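Local coordinates for uncharacterized NTF2-like protein (Cytophaga hutchinsonii ATCC 33406, PDB 3F40) that is of unknown function but has the cone-like NTF2 fold of the SnoaL-like family, whose members commonly pair into dimers and hold small molecules in a pocket, at the interface of chains A and B. Coordinates in Å, arbitrary orientation; residue numbers count along the deposited sequence, not the author numbering. Chains: chain A/B, uncharacterized NTF2-like protein.

Contact 1: the interface of chains A and B. Residues chain A 40, 106-109; chain B 107-109.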
loop_
_atom_site.group_PDB
_atom_site.type_symbol
_atom_site.label_atom_id
_atom_site.label_comp_id
_atom_site.label_asym_id
_atom_site.label_seq_id
_atom_site.Cartn_x
_atom_site.Cartn_y
_atom_site.Cartn_z
ATOM N N PRO A 40 -8.316 4.067 7.466
ATOM C CA PRO A 40 -9.130 3.071 8.176
ATOM C C PRO A 40 -10.167 3.666 9.123
ATOM O O PRO A 40 -11.234 3.062 9.400
ATOM C CB PRO A 40 -8.099 2.323 9.003
ATOM C CG PRO A 40 -6.820 2.537 8.372
ATOM C CD PRO A 40 -6.874 3.812 7.576
ATOM N N PHE A 106 -3.730 0.437 6.466
ATOM C CA PHE A 106 -3.112 -0.189 7.612
ATOM C C PHE A 106 -4.151 -0.798 8.524
ATOM O O PHE A 106 -5.335 -0.497 8.406
ATOM C CB PHE A 106 -2.209 0.774 8.416
ATOM C CG PHE A 106 -2.908 1.968 9.038
ATOM C CD1 PHE A 106 -2.977 3.155 8.355
ATOM C CD2 PHE A 106 -3.380 1.916 10.348
ATOM C CE1 PHE A 106 -3.557 4.264 8.922
ATOM C CE2 PHE A 106 -3.982 3.033 10.894
ATOM C CZ PHE A 106 -4.050 4.199 10.184
ATOM N N ASP A 107 -3.676 -1.650 9.424
ATOM C CA ASP A 107 -4.526 -2.261 10.448
ATOM C C ASP A 107 -4.535 -1.340 11.675
ATOM O O ASP A 107 -3.507 -1.184 12.342
ATOM C CB ASP A 107 -3.982 -3.639 10.815
ATOM C CG ASP A 107 -4.702 -4.283 11.978
ATOM O OD1 ASP A 107 -5.715 -3.747 12.461
ATOM O OD2 ASP A 107 -4.191 -5.365 12.396
ATOM N N PRO A 108 -5.653 -0.659 11.966
ATOM C CA PRO A 108 -5.634 0.299 13.057
ATOM C C PRO A 108 -5.898 -0.295 14.427
ATOM O O PRO A 108 -5.881 0.436 15.418
ATOM C CB PRO A 108 -6.808 1.200 12.698
ATOM C CG PRO A 108 -7.817 0.198 12.123
ATOM C CD PRO A 108 -6.956 -0.739 11.307
ATOM N N ARG A 109 -6.084 -1.605 14.521
ATOM C CA ARG A 109 -6.494 -2.189 15.807
ATOM C C ARG A 109 -5.546 -1.874 16.982
ATOM O O ARG A 109 -6.019 -1.628 18.096
ATOM C CB ARG A 109 -6.764 -3.689 15.680
ATOM C CG ARG A 109 -7.991 -4.024 14.878
ATOM C CD ARG A 109 -8.152 -5.509 14.677
ATOM N NE ARG A 109 -7.024 -6.031 13.915
ATOM C CZ ARG A 109 -6.692 -7.318 13.809
ATOM N NH1 ARG A 109 -7.391 -8.236 14.428
ATOM N NH2 ARG A 109 -5.620 -7.656 13.110
ATOM N N ASP B 107 -7.353 -2.610 6.646
ATOM C CA ASP B 107 -8.078 -2.608 7.919
ATOM C C ASP B 107 -8.950 -3.870 7.974
ATOM O O ASP B 107 -9.907 -3.998 7.204
ATOM C CB ASP B 107 -8.942 -1.355 8.017
ATOM C CG ASP B 107 -9.849 -1.338 9.226
ATOM O OD1 ASP B 107 -9.760 -2.231 10.088
ATOM O OD2 ASP B 107 -10.676 -0.378 9.267
ATOM N N PRO B 108 -8.613 -4.852 8.822
ATOM C CA PRO B 108 -9.366 -6.094 8.801
ATOM C C PRO B 108 -10.624 -6.088 9.648
ATOM O O PRO B 108 -11.341 -7.089 9.676
ATOM C CB PRO B 108 -8.378 -7.067 9.429
ATOM C CG PRO B 108 -7.710 -6.197 10.501
ATOM C CD PRO B 108 -7.539 -4.861 9.814
ATOM N N ARG B 109 -10.945 -4.974 10.293
ATOM C CA ARG B 109 -12.069 -4.982 11.241
ATOM C C ARG B 109 -13.410 -5.449 10.638
ATOM O O ARG B 109 -14.160 -6.168 11.306
ATOM C CB ARG B 109 -12.205 -3.639 11.960
ATOM C CG ARG B 109 -11.093 -3.349 12.929
ATOM C CD ARG B 109 -11.201 -1.968 13.523
ATOM N NE ARG B 109 -11.084 -0.965 12.471
ATOM C CZ ARG B 109 -11.424 0.319 12.587
ATOM N NH1 ARG B 109 -11.919 0.776 13.710
ATOM N NH2 ARG B 109 -11.297 1.120 11.541
#

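Contact 2: the interface of chains A and B. Residues chain A 69, 72-74, 91; chain B 65, 67, 76.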
loop_
_atom_site.group_PDB
_atom_site.type_symbol
_atom_site.label_atom_id
_atom_site.label_comp_id
_atom_site.label_asym_id
_atom_site.label_seq_id
_atom_site.Cartn_x
_atom_site.Cartn_y
_atom_site.Cartn_z
ATOM N N GLU A 69 3.756 5.889 -10.495
ATOM C CA GLU A 69 3.161 5.423 -11.756
ATOM C C GLU A 69 2.167 6.498 -12.158
ATOM O O GLU A 69 1.162 6.694 -11.514
ATOM C CB GLU A 69 2.496 4.066 -11.567
ATOM C CG GLU A 69 2.002 3.403 -12.835
ATOM C CD GLU A 69 3.154 3.110 -13.756
ATOM O OE1 GLU A 69 4.088 2.385 -13.345
ATOM O OE2 GLU A 69 3.122 3.610 -14.890
ATOM N N ASP A 72 0.100 8.891 -9.694
ATOM C CA ASP A 72 0.064 8.318 -8.353
ATOM C C ASP A 72 1.449 8.005 -7.835
ATOM O O ASP A 72 2.321 7.544 -8.544
ATOM C CB ASP A 72 -0.745 7.029 -8.301
ATOM C CG ASP A 72 -2.175 7.239 -8.764
ATOM O OD1 ASP A 72 -2.874 8.001 -8.093
ATOM O OD2 ASP A 72 -2.597 6.644 -9.771
ATOM N N VAL A 73 1.589 8.236 -6.538
ATOM C CA VAL A 73 2.754 7.877 -5.750
ATOM C C VAL A 73 2.307 7.012 -4.592
ATOM O O VAL A 73 1.333 7.322 -3.922
ATOM C CB VAL A 73 3.523 9.143 -5.239
ATOM C CG1 VAL A 73 4.596 8.763 -4.195
ATOM C CG2 VAL A 73 4.113 9.896 -6.420
ATOM N N CYS A 74 2.992 5.898 -4.378
ATOM C CA CYS A 74 2.704 5.058 -3.219
ATOM C C CYS A 74 3.924 4.917 -2.326
ATOM O O CYS A 74 4.985 4.478 -2.761
ATOM C CB CYS A 74 2.189 3.678 -3.648
ATOM S SG CYS A 74 1.341 2.804 -2.300
ATOM N N LEU A 91 -1.215 5.971 -0.552
ATOM C CA LEU A 91 -1.414 6.203 -1.975
ATOM C C LEU A 91 -1.835 7.658 -2.187
ATOM O O LEU A 91 -2.906 8.085 -1.759
ATOM C CB LEU A 91 -2.493 5.267 -2.492
ATOM C CG LEU A 91 -2.902 5.426 -3.939
ATOM C CD1 LEU A 91 -1.766 5.071 -4.895
ATOM C CD2 LEU A 91 -4.146 4.559 -4.205
ATOM N N LYS B 65 -4.339 -0.555 -9.496
ATOM C CA LYS B 65 -3.064 0.118 -9.805
ATOM C C LYS B 65 -1.932 -0.812 -9.516
ATOM O O LYS B 65 -2.012 -1.644 -8.612
ATOM C CB LYS B 65 -2.890 1.390 -8.978
ATOM C CG LYS B 65 -3.955 2.418 -9.212
ATOM C CD LYS B 65 -3.812 3.582 -8.262
ATOM C CE LYS B 65 -4.995 4.567 -8.357
ATOM N NZ LYS B 65 -5.048 5.373 -9.599
ATOM N N PHE B 67 2.426 -0.728 -9.309
ATOM C CA PHE B 67 3.672 -0.009 -9.253
ATOM C C PHE B 67 4.836 -0.973 -9.206
ATOM O O PHE B 67 4.727 -2.060 -8.669
ATOM C CB PHE B 67 3.797 0.855 -7.978
ATOM C CG PHE B 67 2.686 1.813 -7.773
ATOM C CD1 PHE B 67 1.527 1.448 -7.138
ATOM C CD2 PHE B 67 2.846 3.145 -8.141
ATOM C CE1 PHE B 67 0.521 2.365 -6.920
ATOM C CE2 PHE B 67 1.836 4.069 -7.925
ATOM C CZ PHE B 67 0.665 3.662 -7.329
ATOM N N ILE B 76 -2.439 -2.043 -5.741
ATOM C CA ILE B 76 -3.607 -1.488 -5.112
ATOM C C ILE B 76 -4.768 -2.299 -5.660
ATOM O O ILE B 76 -5.039 -2.303 -6.855
ATOM C CB ILE B 76 -3.790 -0.003 -5.467
ATOM C CG1 ILE B 76 -2.571 0.820 -5.048
ATOM C CG2 ILE B 76 -5.051 0.578 -4.849
ATOM C CD1 ILE B 76 -2.251 0.790 -3.565
#

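Contact 1: the interface of chains A and B
The guanidinium group of B:Arg109 carries A:Pro108 on one face, the proline CG standing 3.2 Å above the plane and shifted toward the rim, while the carboxylate of B:Asp107 and the backbone oxygen of A:Pro40 lie at its edge in plane. The A:Pro40 oxygen comes close to NH2 without forming a hydrogen bond, since the N-H points away from it. The guanidinium of A:Arg109 is covered in the same way by B:Pro108 CG, with A:Asp107 at its edge. Between A:Pro40 and A:Phe106 the packing is internal to the chain: the proline CG sits over the centre of the phenylalanine ring.

Each arginine grips the aspartate of its own chain side-on. B:Arg109 NE donates to B:Asp107 OD1 at 3.0 Å, and B:Arg109 NH2 forms a salt bridge with B:Asp107 OD2 at 2.8 Å, both on the syn side but tilted out of the carboxylate plane, NH2 by 34°. The bend of the arginine at chi3 (-63°) folds the guanidinium back toward its aspartate two residues earlier. B:Asp107 OD1 also accepts the backbone N of B:Arg109 from above the carboxylate plane; this bond caps the start of the 3-10 helix 109-112, while the guanidinium bonds hold the carboxylate in place.

The clamp so held probably presents a fairly fixed surface to the partner. A:Pro108 CD rests 3.4 Å from B:Asp107 OD1, the two side chains crossing at about a right angle, and the exchanged pair does the same. Pairing with the aspartate probably offsets much of the charge of each arginine, which may help the two come together at the symmetry axis. There their chains slide past each other in opposite directions, A:Arg109 CG lying 3.7 Å from B:Arg109 CG.

Contact 2: the interface of chains A and B
Strands 60-69 and 72-81 of chain B, bearing B:Lys65, B:Phe67 and B:Ile76, meet strands 72-81 and 84-95 of chain A and the end of its strand 60-69. B:Phe67 packs against these strands and is bordered by several groups of chain A. One face of its ring receives A:Cys74 CB, displaced toward the rim, and the backbone oxygen of A:Asp72 lies at the ring edge in plane, 3.6 Å from B:Phe67 CE2. The CB of A:Glu69 touches CD2 of the phenylalanine at 3.6 Å, whereas the CD1 methyl of A:Leu91 reaches its CZ at 3.7 Å, the two side chains running at a slant. The other methyl of A:Leu91, CD2, lies 4.1 Å from CG2 of B:Ile76 and extends the apolar contact to that residue. Within chain B, B:Ile76 CG1 is also at the edge of the phenylalanine ring and may help to position it.

A charged pair borders this apolar cluster. The ammonium NZ of B:Lys65 donates to the carboxylate OD2 of A:Asp72 at 2.8 Å, forming a salt bridge in which NZ meets OD2 from above the carboxylate plane, 40° out of it. The lysine is extended until its last torsion, where a turn (chi4 -71°) directs NZ toward the aspartate; the two side chains cross at about a right angle. A:Asp72 has a second role, because its CB packs 3.8 Å from B:Phe67 CZ. Replacing A:Asp72 with an alanine would probably leave the ammonium of B:Lys65 without its acidic mate across the interface. By combining an aromatic ring packed against the partner with a salt bridge, the site joins the sheets of the two chains in the deposited assembly and, if this dimer is the biological one, probably helps to set their register.

Contact 1 and contact 2 belong to one two-fold symmetric interface, with the centres of their C-alpha atoms about 20 Å apart. They share no residues: contact 1 uses A:Pro40 and the C-terminal stretch leading into the 3-10 helix 109-112, whereas contact 2 uses the strands between residues 60 and 95. Strand 98-105 leads directly into the segment of contact 1, linking it to the sheet. Anchorage both at the sheets and at the C-terminal tails should limit rocking of one subunit against the other. Such pairing suits an NTF2-like dimer, although the crystal structure alone does not establish the state in solution.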